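Vascular protein tyrosine phosphatase 1 (Rattus norvegicus, PDB 3I36) probably removes phosphate from phosphotyrosine residues of proteins, the chain here being the catalytic domain of a receptor-type tyrosine phosphatase of the membrane. Local coordinates at residues R259-Y262 against Q263-E267; D271-G274 against I275-L279. All coordinates share one frame; numbering follows the deposited sequence. Where two conformers were deposited one is given.

Contact 1. Residues R259-Y262 against Q263-E267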
ATOM      1  N   ARG A 259       5.417   8.796   2.474  1.00 14.23           N
ATOM      2  CA  ARG A 259       6.821   9.108   2.332  1.00 13.76           C
ATOM      3  C   ARG A 259       7.052  10.589   2.074  1.00 12.22           C
ATOM      4  O   ARG A 259       7.968  11.181   2.638  1.00 12.10           O
ATOM      5  CB  ARG A 259       7.420   8.258   1.224  1.00 13.77           C
ATOM      6  CG  ARG A 259       7.444   6.785   1.604  1.00 12.98           C
ATOM      7  CD  ARG A 259       7.969   5.936   0.475  1.00  9.90           C
ATOM      8  NE  ARG A 259       9.323   6.318   0.094  1.00 12.55           N
ATOM      9  CZ  ARG A 259      10.099   5.604  -0.716  1.00 15.14           C
ATOM     10  NH1 ARG A 259       9.656   4.452  -1.206  1.00 11.16           N
ATOM     11  NH2 ARG A 259      11.313   6.037  -1.032  1.00 11.58           N
ATOM     12  N   LEU A 260       6.215  11.178   1.225  1.00  9.99           N
ATOM     13  CA  LEU A 260       6.321  12.594   0.914  1.00 14.15           C
ATOM     14  C   LEU A 260       6.116  13.435   2.151  1.00 12.94           C
ATOM     15  O   LEU A 260       6.789  14.442   2.341  1.00 11.55           O
ATOM     16  CB  LEU A 260       5.272  12.975  -0.120  1.00 16.78           C
ATOM     17  CG  LEU A 260       5.693  12.529  -1.510  1.00 23.37           C
ATOM     18  CD1 LEU A 260       4.481  12.515  -2.411  1.00 19.96           C
ATOM     19  CD2 LEU A 260       6.786  13.475  -2.021  1.00 21.34           C
ATOM     20  N   ILE A 261       5.167  13.042   2.991  1.00 11.21           N
ATOM     21  CA  ILE A 261       4.909  13.835   4.188  1.00 13.79           C
ATOM     22  C   ILE A 261       6.128  13.832   5.090  1.00 14.01           C
ATOM     23  O   ILE A 261       6.539  14.878   5.599  1.00 12.34           O
ATOM     24  CB  ILE A 261       3.668  13.340   4.946  1.00 15.33           C
ATOM     25  CG1 ILE A 261       2.405  13.611   4.103  1.00 12.28           C
ATOM     26  CG2 ILE A 261       3.590  13.991   6.323  1.00 13.80           C
ATOM     27  CD1 ILE A 261       1.142  12.914   4.641  1.00 17.92           C
ATOM     28  N   TYR A 262       6.737  12.666   5.278  1.00 12.65           N
ATOM     29  CA  TYR A 262       7.951  12.635   6.088  1.00 11.18           C
ATOM     30  C   TYR A 262       9.026  13.529   5.494  1.00 10.47           C
ATOM     31  O   TYR A 262       9.695  14.268   6.206  1.00 12.85           O
ATOM     32  CB  TYR A 262       8.500  11.234   6.179  1.00 10.63           C
ATOM     33  CG  TYR A 262       7.841  10.385   7.228  1.00 12.77           C
ATOM     34  CD1 TYR A 262       7.919  10.725   8.572  1.00 17.77           C
ATOM     35  CD2 TYR A 262       7.174   9.220   6.879  1.00 10.46           C
ATOM     36  CE1 TYR A 262       7.331   9.937   9.539  1.00 18.59           C
ATOM     37  CE2 TYR A 262       6.590   8.415   7.835  1.00 10.75           C
ATOM     38  CZ  TYR A 262       6.669   8.777   9.167  1.00 17.43           C
ATOM     39  OH  TYR A 262       6.097   7.969  10.119  1.00 21.05           O
ATOM     40  N   GLN A 263       9.193  13.430   4.183  1.00 11.56           N
ATOM     41  CA  GLN A 263      10.173  14.204   3.429  0.50 16.47           C
ATOM     42  C   GLN A 263       9.959  15.692   3.685  1.00 12.40           C
ATOM     43  O   GLN A 263      10.880  16.443   3.982  1.00 13.01           O
ATOM     44  CB  GLN A 263       9.941  13.925   1.944  0.50 18.63           C
ATOM     45  CG  GLN A 263      11.151  13.546   1.126  0.50 19.83           C
ATOM     46  CD  GLN A 263      10.754  12.958  -0.224  0.50 14.07           C
ATOM     47  OE1 GLN A 263       9.856  13.468  -0.901  0.50 13.49           O
ATOM     48  NE2 GLN A 263      11.421  11.886  -0.619  0.50 17.09           N
ATOM     49  N   ILE A 264       8.706  16.115   3.514  1.00 12.74           N
ATOM     50  CA  ILE A 264       8.333  17.506   3.726  1.00 15.32           C
ATOM     51  C   ILE A 264       8.643  17.906   5.162  1.00 16.78           C
ATOM     52  O   ILE A 264       9.264  18.932   5.418  1.00 17.88           O
ATOM     53  CB  ILE A 264       6.820  17.712   3.475  1.00 17.38           C
ATOM     54  CG1 ILE A 264       6.522  17.727   1.976  1.00 18.88           C
ATOM     55  CG2 ILE A 264       6.332  19.010   4.132  1.00 18.30           C
ATOM     56  CD1 ILE A 264       5.033  17.584   1.671  1.00 23.11           C
ATOM     57  N   GLU A 265       8.201  17.085   6.100  1.00 16.05           N
ATOM     58  CA  GLU A 265       8.355  17.388   7.520  1.00 18.02           C
ATOM     59  C   GLU A 265       9.823  17.415   7.927  1.00 18.92           C
ATOM     60  O   GLU A 265      10.249  18.292   8.662  1.00 18.28           O
ATOM     61  CB  GLU A 265       7.596  16.350   8.354  1.00 17.64           C
ATOM     62  CG  GLU A 265       6.111  16.564   8.283  1.00 20.13           C
ATOM     63  CD  GLU A 265       5.308  15.506   9.015  1.00 23.83           C
ATOM     64  OE1 GLU A 265       5.888  14.480   9.430  1.00 18.56           O
ATOM     65  OE2 GLU A 265       4.092  15.720   9.166  1.00 21.70           O
ATOM     66  N   ASN A 266      10.594  16.460   7.423  1.00 13.41           N
ATOM     67  CA  ASN A 266      11.962  16.290   7.865  1.00 14.15           C
ATOM     68  C   ASN A 266      13.007  17.030   7.057  1.00 15.60           C
ATOM     69  O   ASN A 266      14.088  17.316   7.564  1.00 16.27           O
ATOM     70  CB  ASN A 266      12.311  14.818   7.912  1.00 16.55           C
ATOM     71  CG  ASN A 266      11.536  14.086   8.984  1.00 30.47           C
ATOM     72  OD1 ASN A 266      11.390  14.584  10.103  1.00 37.20           O
ATOM     73  ND2 ASN A 266      11.021  12.911   8.649  1.00 31.87           N
ATOM     74  N   GLU A 267      12.698  17.327   5.800  1.00 14.11           N
ATOM     75  CA  GLU A 267      13.714  17.870   4.915  1.00 16.58           C
ATOM     76  C   GLU A 267      13.251  19.089   4.152  1.00 12.45           C
ATOM     77  O   GLU A 267      14.041  19.710   3.470  1.00 14.64           O
ATOM     78  CB  GLU A 267      14.182  16.791   3.934  1.00 17.03           C
ATOM     79  CG  GLU A 267      14.527  15.477   4.600  1.00 24.67           C
ATOM     80  CD  GLU A 267      14.909  14.422   3.587  1.00 34.48           C
ATOM     81  OE1 GLU A 267      14.438  13.272   3.699  1.00 31.88           O
ATOM     82  OE2 GLU A 267      15.673  14.755   2.666  1.00 31.51           O
TER

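Contact 2. Residues D271-G274 against I275-L279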
ATOM      1  N   ASP A 271      10.441  14.744  -3.382  1.00 13.01           N
ATOM      2  CA  ASP A 271      10.907  14.103  -4.580  1.00 13.53           C
ATOM      3  C   ASP A 271       9.900  13.009  -4.870  1.00 12.43           C
ATOM      4  O   ASP A 271      10.094  11.844  -4.525  1.00 13.38           O
ATOM      5  CB  ASP A 271      12.306  13.534  -4.388  1.00 17.68           C
ATOM      6  CG  ASP A 271      12.911  13.064  -5.693  1.00 14.95           C
ATOM      7  OD1 ASP A 271      12.198  13.098  -6.727  1.00 13.67           O
ATOM      8  OD2 ASP A 271      14.087  12.671  -5.684  1.00 23.68           O
ATOM      9  N   VAL A 272       8.810  13.408  -5.505  1.00 13.03           N
ATOM     10  CA  VAL A 272       7.745  12.477  -5.797  1.00 13.45           C
ATOM     11  C   VAL A 272       8.297  11.488  -6.806  1.00 13.04           C
ATOM     12  O   VAL A 272       8.068  10.291  -6.714  1.00 11.01           O
ATOM     13  CB  VAL A 272       6.557  13.210  -6.409  1.00 13.73           C
ATOM     14  CG1 VAL A 272       5.456  12.214  -6.809  1.00 12.09           C
ATOM     15  CG2 VAL A 272       6.030  14.257  -5.422  1.00 14.59           C
ATOM     16  N   TYR A 273       9.020  12.019  -7.782  1.00 10.74           N
ATOM     17  CA  TYR A 273       9.589  11.192  -8.823  1.00 10.77           C
ATOM     18  C   TYR A 273      10.470  10.115  -8.193  1.00 13.78           C
ATOM     19  O   TYR A 273      10.349   8.943  -8.517  1.00 11.93           O
ATOM     20  CB  TYR A 273      10.398  12.043  -9.789  1.00 10.36           C
ATOM     21  CG  TYR A 273      10.961  11.237 -10.933  1.00 16.00           C
ATOM     22  CD1 TYR A 273      10.257  11.103 -12.120  1.00 21.89           C
ATOM     23  CD2 TYR A 273      12.186  10.606 -10.818  1.00 15.56           C
ATOM     24  CE1 TYR A 273      10.760  10.367 -13.163  1.00 21.27           C
ATOM     25  CE2 TYR A 273      12.705   9.864 -11.859  1.00 18.26           C
ATOM     26  CZ  TYR A 273      11.985   9.749 -13.027  1.00 25.93           C
ATOM     27  OH  TYR A 273      12.492   9.014 -14.067  1.00 30.06           O
ATOM     28  N   GLY A 274      11.347  10.527  -7.285  1.00 11.40           N
ATOM     29  CA  GLY A 274      12.271   9.613  -6.631  1.00 13.99           C
ATOM     30  C   GLY A 274      11.542   8.571  -5.811  1.00 16.89           C
ATOM     31  O   GLY A 274      11.931   7.403  -5.766  1.00 10.95           O
ATOM     32  N   ILE A 275      10.465   8.989  -5.166  1.00 10.62           N
ATOM     33  CA  ILE A 275       9.678   8.048  -4.399  1.00 11.19           C
ATOM     34  C   ILE A 275       9.027   7.032  -5.319  1.00 11.96           C
ATOM     35  O   ILE A 275       9.139   5.833  -5.097  1.00 11.31           O
ATOM     36  CB  ILE A 275       8.609   8.764  -3.570  1.00  9.89           C
ATOM     37  CG1 ILE A 275       9.296   9.514  -2.429  1.00 12.30           C
ATOM     38  CG2 ILE A 275       7.606   7.756  -2.997  1.00 12.62           C
ATOM     39  CD1 ILE A 275       8.413  10.576  -1.790  1.00 16.73           C
ATOM     40  N   VAL A 276       8.350   7.502  -6.359  1.00 10.43           N
ATOM     41  CA  VAL A 276       7.617   6.570  -7.203  1.00 11.68           C
ATOM     42  C   VAL A 276       8.607   5.668  -7.897  1.00 12.96           C
ATOM     43  O   VAL A 276       8.373   4.478  -8.037  1.00 12.27           O
ATOM     44  CB  VAL A 276       6.712   7.283  -8.220  1.00 12.94           C
ATOM     45  CG1 VAL A 276       6.040   6.255  -9.148  1.00 11.16           C
ATOM     46  CG2 VAL A 276       5.665   8.126  -7.457  1.00 11.08           C
ATOM     47  N   TYR A 277       9.726   6.242  -8.321  1.00 11.52           N
ATOM     48  CA  TYR A 277      10.791   5.446  -8.916  1.00 12.60           C
ATOM     49  C   TYR A 277      11.165   4.286  -7.995  1.00 12.75           C
ATOM     50  O   TYR A 277      11.196   3.111  -8.398  1.00  9.77           O
ATOM     51  CB  TYR A 277      12.007   6.322  -9.149  1.00 12.95           C
ATOM     52  CG  TYR A 277      13.051   5.656  -9.994  1.00 13.83           C
ATOM     53  CD1 TYR A 277      13.235   6.036 -11.320  1.00 15.18           C
ATOM     54  CD2 TYR A 277      13.861   4.654  -9.471  1.00 13.31           C
ATOM     55  CE1 TYR A 277      14.193   5.428 -12.103  1.00 15.03           C
ATOM     56  CE2 TYR A 277      14.825   4.040 -10.252  1.00 18.44           C
ATOM     57  CZ  TYR A 277      14.981   4.437 -11.567  1.00 16.28           C
ATOM     58  OH  TYR A 277      15.927   3.830 -12.353  1.00 16.12           O
ATOM     59  N   ASP A 278      11.452   4.627  -6.753  1.00 11.14           N
ATOM     60  CA  ASP A 278      11.762   3.635  -5.741  1.00 11.48           C
ATOM     61  C   ASP A 278      10.637   2.597  -5.614  1.00 11.53           C
ATOM     62  O   ASP A 278      10.886   1.397  -5.596  1.00 11.51           O
ATOM     63  CB  ASP A 278      11.963   4.340  -4.409  1.00 14.98           C
ATOM     64  CG  ASP A 278      12.478   3.416  -3.340  1.00 16.65           C
ATOM     65  OD1 ASP A 278      13.307   2.535  -3.645  1.00 14.02           O
ATOM     66  OD2 ASP A 278      12.065   3.606  -2.190  1.00 13.65           O
ATOM     67  N   LEU A 279       9.400   3.059  -5.531  1.00 12.95           N
ATOM     68  CA  LEU A 279       8.283   2.123  -5.467  1.00 13.37           C
ATOM     69  C   LEU A 279       8.294   1.182  -6.657  1.00 13.03           C
ATOM     70  O   LEU A 279       8.145  -0.028  -6.493  1.00 11.78           O
ATOM     71  CB  LEU A 279       6.949   2.857  -5.373  1.00  9.22           C
ATOM     72  CG  LEU A 279       6.807   3.729  -4.121  1.00  9.78           C
ATOM     73  CD1 LEU A 279       5.421   4.360  -4.126  1.00 10.65           C
ATOM     74  CD2 LEU A 279       7.042   2.914  -2.854  1.00  9.81           C
TER

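Contact 1. Residues R259-Y262 against Q263-E267
Y262 lays its ring alongside the amide of N266, one helical turn on, with CD1 of Y262 3.8 Å from ND2 of N266 and the two planes only 13° apart. With CG of Y262 beside the backbone N (chi1 -83°), the ring points the same way as the N266 side chain. The Y262 carbonyl takes the backbone N-H of N266, O to N 2.7 Å. On the next flank I261 and E265 run side by side: the CG2 branch of I261 meets the carboxylate at OE2 of E265, 3.4 Å away, an oxygen that also makes a weak hydrogen bond to Y225. Q263 crosses L260 at a slant, and in the conformer given its OE1 comes within 3.3 Å of CD2 of L260 and probably accepts from the backbone N of D271. Beneath these side chains run i to i+4 bonds of a regular alpha-helix, among them I264 N to L260 O at 2.8 Å and E265 N to I261 O, also 2.8 Å. All this lies in the C-terminal part of helix 249-267. The buried L260, I261 and I264 face helix 290-305, and L260 also reaches helix 272-280. I261 and Y262 turn to helix 218-231, where R224 makes a cation-pi contact with the Y262 ring; H109, from outside that helix, meets the ring edge-to-face.

Contact 2. Residues D271-G274 against I275-L279
I275 has more surface buried here than any other residue of the two segments, and it spends it on the backbone one turn back. Its CG1 lies 3.2 Å from O of D271, with CD1 following along the same carbonyl; chi1 of -71° sets CG1 beside the backbone N of I275, which itself donates to that oxygen (N to O 2.9 Å). CD1 also packs on L260 of helix 249-267. With an alanine here, L260 would probably lose that cover and the D271 carbonyl would lie open on that side. G274 comes next. Its N-H is taken by OD1 of D271 at 2.8 Å, the donor standing above the carboxylate plane, 68° out of it, so that D271 is the N-cap of helix 272-280. A CB on G274 would run into the other carboxylate oxygen, OD2 of D271, so glycine suits this cap. The carbonyl of G274 in turn accepts from N of D278 at 3.0 Å. Y277 sets its CB 3.2 Å from O of Y273, and the two tyrosines point the same way on the flank toward helix 28-53, CD1 of Y277 3.9 Å from CE2 of Y273; a chi1 near 180° in both swings each ring away from its own backbone N. V272 and V276 pair similarly toward the interior. Chemically the start of the helix is divided: one amide is satisfied by a carboxylate whose negative charge would probably interact favourably with the positive end of the helix dipole, while the I275 branch probably screens the D271 carbonyl and its bond to the I275 amide.

In the fold
Contacts 1 and 2 come in series along the chain, their centres about 13 Å apart, on successive helices of the catalytic domain: 259-267 lies in the C-terminal part of helix 249-267, and 272-279 makes up nearly all of helix 272-280, with D271 as its N-cap. Strand 269-270, paired with strand 26-27, lies between. A salt bridge from NH1 of R259 to OD2 of D278 (2.7 Å) joins them, and both lean on helix 290-305. Helix 249-267 starts at the end of the PTP signature loop, 244-250, with its probable nucleophile C244; contact 1 lies far down it, away from the probable substrate-binding residues. The side chains of V276 and Q288 are about 9 Å apart, and G249 is about as near.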